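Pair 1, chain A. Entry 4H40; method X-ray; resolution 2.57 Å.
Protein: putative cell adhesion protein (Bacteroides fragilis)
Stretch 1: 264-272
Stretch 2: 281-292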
# COMPACT_ATOMS: atom_id res chain seq x y z
N SER A 264 -4.05 -4.27 -12.96
CA SER A 264 -3.07 -5.18 -13.56
C SER A 264 -1.79 -4.44 -13.98
O SER A 264 -0.83 -5.09 -14.39
CB SER A 264 -3.65 -5.90 -14.78
OG SER A 264 -5.07 -5.94 -14.82
N HIS A 265 -1.77 -3.10 -13.87
CA HIS A 265 -0.63 -2.29 -14.30
C HIS A 265 -0.14 -1.42 -13.14
O HIS A 265 -0.69 -1.48 -12.05
CB HIS A 265 -1.04 -1.44 -15.54
CG HIS A 265 -1.34 -2.30 -16.72
ND1 HIS A 265 -2.61 -2.78 -16.96
CD2 HIS A 265 -0.50 -2.83 -17.65
CE1 HIS A 265 -2.50 -3.56 -18.03
NE2 HIS A 265 -1.25 -3.61 -18.48
N SER A 266 0.97 -0.71 -13.35
CA SER A 266 1.52 0.19 -12.35
C SER A 266 1.32 1.66 -12.73
O SER A 266 1.37 2.01 -13.91
CB SER A 266 3.01 -0.06 -12.14
OG SER A 266 3.22 -1.39 -11.74
N ILE A 267 1.09 2.49 -11.71
CA ILE A 267 1.03 3.95 -11.80
C ILE A 267 2.27 4.43 -11.04
O ILE A 267 2.36 4.17 -9.84
CB ILE A 267 -0.31 4.54 -11.24
CG1 ILE A 267 -1.49 4.24 -12.19
CG2 ILE A 267 -0.19 6.07 -11.02
CD1 ILE A 267 -2.86 4.36 -11.57
N SER A 268 3.25 5.04 -11.73
CA SER A 268 4.43 5.60 -11.07
C SER A 268 4.15 7.06 -10.71
O SER A 268 3.46 7.79 -11.44
CB SER A 268 5.69 5.46 -11.91
OG SER A 268 5.96 6.59 -12.71
N VAL A 269 4.66 7.46 -9.54
CA VAL A 269 4.56 8.80 -8.97
C VAL A 269 5.99 9.27 -8.68
O VAL A 269 6.64 8.73 -7.78
CB VAL A 269 3.64 8.83 -7.72
CG1 VAL A 269 3.64 10.21 -7.08
CG2 VAL A 269 2.21 8.44 -8.07
N LEU A 270 6.49 10.25 -9.46
CA LEU A 270 7.83 10.80 -9.24
C LEU A 270 7.75 12.15 -8.54
O LEU A 270 7.23 13.10 -9.10
CB LEU A 270 8.58 10.99 -10.56
CG LEU A 270 9.26 9.82 -11.19
CD1 LEU A 270 9.92 10.29 -12.46
CD2 LEU A 270 10.31 9.25 -10.28
N LEU A 271 8.33 12.24 -7.35
CA LEU A 271 8.35 13.47 -6.58
C LEU A 271 9.70 14.10 -6.72
O LEU A 271 10.69 13.49 -6.36
CB LEU A 271 8.01 13.19 -5.11
CG LEU A 271 6.65 12.54 -4.84
CD1 LEU A 271 6.77 11.01 -4.83
CD2 LEU A 271 6.08 13.00 -3.56
N ASN A 272 9.76 15.30 -7.32
CA ASN A 272 10.97 16.09 -7.51
C ASN A 272 10.95 17.18 -6.48
O ASN A 272 10.15 18.12 -6.59
CB ASN A 272 11.04 16.63 -8.93
CG ASN A 272 10.97 15.55 -9.97
OD1 ASN A 272 11.95 14.91 -10.28
ND2 ASN A 272 9.79 15.31 -10.50
N GLN A 281 14.82 13.12 -6.00
CA GLN A 281 13.75 12.49 -6.76
C GLN A 281 13.42 11.14 -6.09
O GLN A 281 14.31 10.38 -5.73
CB GLN A 281 14.11 12.35 -8.24
CG GLN A 281 12.98 11.81 -9.15
CD GLN A 281 13.38 11.68 -10.60
OE1 GLN A 281 14.33 10.98 -10.96
NE2 GLN A 281 12.63 12.33 -11.47
N TYR A 282 12.13 10.87 -5.90
CA TYR A 282 11.62 9.66 -5.28
C TYR A 282 10.54 9.09 -6.14
O TYR A 282 9.69 9.82 -6.63
CB TYR A 282 11.03 9.94 -3.88
CG TYR A 282 11.97 10.69 -2.98
CD1 TYR A 282 13.01 10.04 -2.33
CD2 TYR A 282 11.84 12.07 -2.80
CE1 TYR A 282 13.89 10.73 -1.50
CE2 TYR A 282 12.73 12.77 -1.98
CZ TYR A 282 13.76 12.10 -1.35
OH TYR A 282 14.63 12.77 -0.54
N GLN A 283 10.53 7.78 -6.27
CA GLN A 283 9.51 7.13 -7.06
C GLN A 283 8.63 6.20 -6.24
O GLN A 283 9.15 5.31 -5.55
CB GLN A 283 10.14 6.33 -8.21
CG GLN A 283 9.13 5.51 -8.97
CD GLN A 283 9.72 4.90 -10.18
OE1 GLN A 283 9.36 5.26 -11.30
NE2 GLN A 283 10.66 3.99 -9.99
N MSE A 284 7.31 6.38 -6.37
CA MSE A 284 6.32 5.49 -5.79
C MSE A 284 5.74 4.65 -6.95
O MSE A 284 5.13 5.24 -7.84
CB MSE A 284 5.20 6.25 -5.07
CG MSE A 284 5.60 6.96 -3.80
SE MSE A 284 4.18 8.27 -3.25
CE MSE A 284 2.66 7.24 -3.64
N LEU A 285 5.95 3.30 -6.98
CA LEU A 285 5.31 2.48 -8.00
C LEU A 285 4.09 1.88 -7.37
O LEU A 285 4.21 1.23 -6.34
CB LEU A 285 6.25 1.43 -8.58
CG LEU A 285 7.11 1.93 -9.75
CD1 LEU A 285 8.37 1.09 -9.88
CD2 LEU A 285 6.34 1.89 -11.07
N LEU A 286 2.90 2.21 -7.90
CA LEU A 286 1.61 1.81 -7.36
C LEU A 286 0.88 0.87 -8.31
O LEU A 286 0.47 1.22 -9.42
CB LEU A 286 0.74 3.03 -7.04
CG LEU A 286 1.44 4.19 -6.28
CD1 LEU A 286 0.56 5.46 -6.25
CD2 LEU A 286 1.91 3.74 -4.91
N THR A 287 0.76 -0.36 -7.86
CA THR A 287 0.11 -1.42 -8.61
C THR A 287 -1.27 -1.67 -7.96
O THR A 287 -1.47 -1.30 -6.79
CB THR A 287 1.06 -2.63 -8.64
OG1 THR A 287 0.61 -3.63 -9.55
CG2 THR A 287 1.32 -3.19 -7.26
N GLY A 288 -2.21 -2.23 -8.73
CA GLY A 288 -3.56 -2.57 -8.30
C GLY A 288 -4.44 -1.40 -7.91
O GLY A 288 -4.90 -1.33 -6.77
N LEU A 289 -4.67 -0.47 -8.86
CA LEU A 289 -5.45 0.74 -8.60
C LEU A 289 -6.70 0.87 -9.50
O LEU A 289 -6.59 0.66 -10.71
CB LEU A 289 -4.55 1.98 -8.76
CG LEU A 289 -3.85 2.53 -7.50
CD1 LEU A 289 -2.90 3.66 -7.85
CD2 LEU A 289 -4.86 3.05 -6.48
N TYR A 290 -7.89 1.21 -8.89
CA TYR A 290 -9.20 1.45 -9.52
C TYR A 290 -9.68 2.84 -9.12
O TYR A 290 -10.32 3.04 -8.07
CB TYR A 290 -10.24 0.36 -9.16
CG TYR A 290 -11.29 0.14 -10.23
CD1 TYR A 290 -10.96 -0.43 -11.45
CD2 TYR A 290 -12.62 0.51 -10.01
CE1 TYR A 290 -11.92 -0.62 -12.45
CE2 TYR A 290 -13.59 0.31 -11.00
CZ TYR A 290 -13.24 -0.25 -12.22
OH TYR A 290 -14.19 -0.45 -13.21
N LEU A 291 -9.25 3.83 -9.92
CA LEU A 291 -9.54 5.25 -9.71
C LEU A 291 -10.88 5.56 -10.35
O LEU A 291 -11.05 5.34 -11.56
CB LEU A 291 -8.39 6.10 -10.29
CG LEU A 291 -6.92 5.70 -9.90
CD1 LEU A 291 -5.87 6.57 -10.62
CD2 LEU A 291 -6.69 5.78 -8.42
N THR A 292 -11.87 5.94 -9.54
CA THR A 292 -13.21 6.24 -10.05
C THR A 292 -13.61 7.70 -9.76
O THR A 292 -13.01 8.36 -8.90
CB THR A 292 -14.24 5.24 -9.51
OG1 THR A 292 -14.23 5.24 -8.08
CG2 THR A 292 -13.98 3.84 -9.96

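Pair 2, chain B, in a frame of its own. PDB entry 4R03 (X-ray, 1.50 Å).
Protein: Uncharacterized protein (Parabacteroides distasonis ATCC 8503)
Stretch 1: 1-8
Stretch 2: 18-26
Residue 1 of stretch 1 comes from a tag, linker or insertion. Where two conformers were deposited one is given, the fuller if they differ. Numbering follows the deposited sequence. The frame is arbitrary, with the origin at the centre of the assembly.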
# COMPACT_ATOMS: atom_id res chain seq x y z
N GLY B 1 24.70 -2.31 3.38
CA GLY B 1 23.62 -3.33 3.40
C GLY B 1 22.32 -2.59 3.68
O GLY B 1 22.33 -1.36 3.92
N LYS B 2 21.22 -3.31 3.57
CA LYS B 2 19.90 -2.70 3.88
C LYS B 2 19.27 -3.39 5.11
O LYS B 2 19.15 -4.60 5.15
CB LYS B 2 19.00 -2.87 2.68
CG LYS B 2 19.48 -2.08 1.42
CD LYS B 2 18.41 -2.23 0.38
CE LYS B 2 18.84 -1.96 -1.06
NZ LYS B 2 19.28 -0.62 -1.14
N ASP B 3 18.85 -2.55 6.05
CA ASP B 3 17.98 -2.94 7.15
C ASP B 3 16.71 -2.08 7.01
O ASP B 3 16.77 -1.01 6.34
CB ASP B 3 18.67 -2.69 8.50
CG ASP B 3 19.87 -3.63 8.71
OD1 ASP B 3 19.62 -4.82 9.08
OD2 ASP B 3 21.01 -3.10 8.55
N TYR B 4 15.64 -2.46 7.69
CA TYR B 4 14.39 -1.74 7.61
C TYR B 4 13.84 -1.52 9.01
O TYR B 4 13.89 -2.43 9.88
CB TYR B 4 13.33 -2.45 6.75
CG TYR B 4 13.75 -2.56 5.33
CD1 TYR B 4 13.60 -1.49 4.47
CD2 TYR B 4 14.36 -3.74 4.86
CE1 TYR B 4 14.00 -1.61 3.13
CE2 TYR B 4 14.82 -3.83 3.53
CZ TYR B 4 14.61 -2.76 2.70
OH TYR B 4 15.09 -2.82 1.39
N LEU B 5 13.31 -0.32 9.21
CA LEU B 5 12.56 0.02 10.43
C LEU B 5 11.11 0.28 9.98
O LEU B 5 10.85 1.03 9.02
CB LEU B 5 13.16 1.27 11.05
CG LEU B 5 12.46 1.76 12.33
CD1 LEU B 5 12.69 0.88 13.50
CD2 LEU B 5 13.02 3.17 12.68
N TYR B 6 10.17 -0.40 10.61
CA TYR B 6 8.79 -0.30 10.25
C TYR B 6 8.04 0.38 11.39
O TYR B 6 8.24 0.02 12.55
CB TYR B 6 8.19 -1.64 10.02
CG TYR B 6 8.91 -2.50 8.99
CD1 TYR B 6 8.63 -2.39 7.65
CD2 TYR B 6 9.86 -3.41 9.41
CE1 TYR B 6 9.31 -3.14 6.71
CE2 TYR B 6 10.53 -4.20 8.48
CZ TYR B 6 10.24 -4.08 7.15
OH TYR B 6 10.89 -4.81 6.16
N ASP B 7 7.14 1.29 11.05
CA ASP B 7 6.25 1.93 12.04
C ASP B 7 4.81 1.62 11.60
O ASP B 7 4.35 2.17 10.56
CB ASP B 7 6.49 3.44 12.05
CG ASP B 7 5.62 4.17 13.05
OD1 ASP B 7 5.11 3.53 13.97
OD2 ASP B 7 5.44 5.40 12.88
N THR B 8 4.09 0.86 12.39
CA THR B 8 2.74 0.41 12.03
C THR B 8 1.74 0.97 13.00
O THR B 8 1.92 0.87 14.25
CB THR B 8 2.65 -1.13 12.03
OG1 THR B 8 3.62 -1.66 11.12
CG2 THR B 8 1.28 -1.60 11.61
N LYS B 18 1.29 1.97 7.60
CA LYS B 18 2.61 1.40 7.84
C LYS B 18 3.62 2.29 7.09
O LYS B 18 3.46 2.50 5.87
CB LYS B 18 2.70 -0.03 7.35
CG LYS B 18 4.03 -0.72 7.53
CD LYS B 18 4.00 -2.23 7.08
CE LYS B 18 2.99 -3.08 7.85
NZ LYS B 18 3.09 -4.62 7.77
N VAL B 19 4.65 2.73 7.80
CA VAL B 19 5.78 3.46 7.21
C VAL B 19 7.00 2.58 7.23
O VAL B 19 7.34 1.99 8.27
CB VAL B 19 6.04 4.79 7.94
CG1 VAL B 19 7.28 5.49 7.36
CG2 VAL B 19 4.81 5.68 7.80
N VAL B 20 7.70 2.52 6.09
CA VAL B 20 8.96 1.79 5.98
C VAL B 20 10.09 2.78 5.86
O VAL B 20 10.06 3.66 4.97
CB VAL B 20 8.99 0.90 4.71
CG1 VAL B 20 10.30 0.11 4.63
CG2 VAL B 20 7.79 -0.01 4.67
N PHE B 21 11.05 2.67 6.76
CA PHE B 21 12.30 3.42 6.73
C PHE B 21 13.44 2.50 6.26
O PHE B 21 13.57 1.35 6.74
CB PHE B 21 12.70 3.97 8.07
CG PHE B 21 11.72 4.92 8.69
CD1 PHE B 21 10.64 4.46 9.38
CD2 PHE B 21 11.98 6.30 8.69
CE1 PHE B 21 9.77 5.35 9.99
CE2 PHE B 21 11.08 7.17 9.32
CZ PHE B 21 10.00 6.70 9.92
N LEU B 22 14.21 2.96 5.28
CA LEU B 22 15.42 2.28 4.84
C LEU B 22 16.63 2.74 5.63
O LEU B 22 16.93 3.94 5.73
CB LEU B 22 15.63 2.53 3.34
CG LEU B 22 16.96 1.98 2.77
CD1 LEU B 22 17.01 0.47 2.85
CD2 LEU B 22 17.10 2.44 1.29
N GLN B 23 17.33 1.78 6.23
CA GLN B 23 18.57 1.99 6.97
C GLN B 23 19.70 1.43 6.11
O GLN B 23 19.73 0.22 5.84
CB GLN B 23 18.50 1.28 8.29
CG GLN B 23 17.46 1.85 9.27
CD GLN B 23 17.11 0.86 10.33
OE1 GLN B 23 16.78 -0.27 10.06
NE2 GLN B 23 17.09 1.33 11.56
N GLU B 24 20.60 2.32 5.66
CA GLU B 24 21.63 1.86 4.73
C GLU B 24 22.88 2.66 4.98
O GLU B 24 22.82 3.86 4.94
CB GLU B 24 21.14 2.04 3.31
CG GLU B 24 22.12 1.62 2.23
CD GLU B 24 21.43 1.45 0.87
OE1 GLU B 24 20.49 2.22 0.52
OE2 GLU B 24 21.84 0.53 0.13
N ASN B 25 23.98 1.95 5.20
CA ASN B 25 25.27 2.59 5.45
C ASN B 25 25.22 3.72 6.46
O ASN B 25 25.85 4.77 6.27
CB ASN B 25 25.85 3.03 4.13
CG ASN B 25 26.01 1.87 3.17
OD1 ASN B 25 26.33 0.74 3.58
ND2 ASN B 25 25.69 2.11 1.91
N GLY B 26 24.50 3.47 7.55
CA GLY B 26 24.38 4.41 8.66
C GLY B 26 23.37 5.55 8.46
O GLY B 26 23.19 6.39 9.35
O HOH W 1 24.36 -0.82 6.05
O HOH W 2 23.95 -0.96 0.92
O HOH W 3 21.86 -0.97 7.32

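The sharpest difference lies where Ile A267 in pair 1 matches Asp B3 in pair 2. Ile A267 is buried, and its partner across the strands is apolar Leu A286; its CD1 lies 3.8 Å from CD1 of Leu A289 and 3.9 Å from CD1 of Leu A291, so a branched hydrocarbon fills space beside the chain that turns a corner at Gly A288. Asp B3 is exposed, its partner is polar Gln B23, and its carboxylate meets solvent: water 3 lies 2.6 Å from Asp B3 OD2 and 2.9 Å from Gln B23 O.

Around this contrast the backbones nearly coincide. Each pair consists of two antiparallel strands, with N-to-C directions at 159° in pair 1 and 165° in pair 2, and 14 central residues superpose with an RMSD of 0.6 Å. Three matched hydrogen-bonded pairs form the ladder: Ile A267–Leu A286 with Asp B3–Gln B23, Val A269–Met A284 with Leu B5–Phe B21, and Leu A271–Tyr A282 with Asp B7–Val B19. Each contributes two N-H···O bonds; Met A284 N to Val A269 O and Phe B21 N to Leu B5 O are both 2.8 Å. Because these bonds use main-chain atoms alone, the same ladder tolerates very different side chains.

On the face carrying the hydrogen-bonded pairs, pair 1 is buried and largely apolar. Val A269 CB packs 4.0 Å from CB of Met A284, a selenomethionine, whose SE is 4.1 Å from Leu A271 CD1; the flexible, unbranched side chain of Met A284 can adapt to a buried site, while compact Val A269 suits a strand. In pair 2, Leu B5 CB keeps the same 4.0 Å spacing from Phe B21 CB, but Asp B7 matches Leu A271, and its CB approaches the edge of the Phe B21 ring, 4.3 Å from CE1.

The other face mixes polar and apolar side chains in both pairs. Ser A268, small and polar, places CB 3.7 Å from Leu A285 CD2. Its match, Tyr B4, is exposed, yet its broad ring reaches two neighbours, with CD1 3.7 Å from Val B20 CG1 and CE1 3.7 Å from Leu B22 CD1. Leu A270 matches Tyr B6: Leu A270 CD2 lies 3.6 Å from Gln A283 CB, whereas Tyr B6 turns its ring edge to Val B20, CD1 to CG2 3.9 Å.

Polar links sit toward different ends of this face. In pair 1, Gln A281 NE2 donates a weak hydrogen bond to Asn A272 OD1 at 2.9 Å. In pair 2, opposite charges on long, flexible chains allow a salt bridge, Lys B2 NZ to Glu B24 OE2 at 3.1 Å, where pair 1 has Ser A266 and Thr A287.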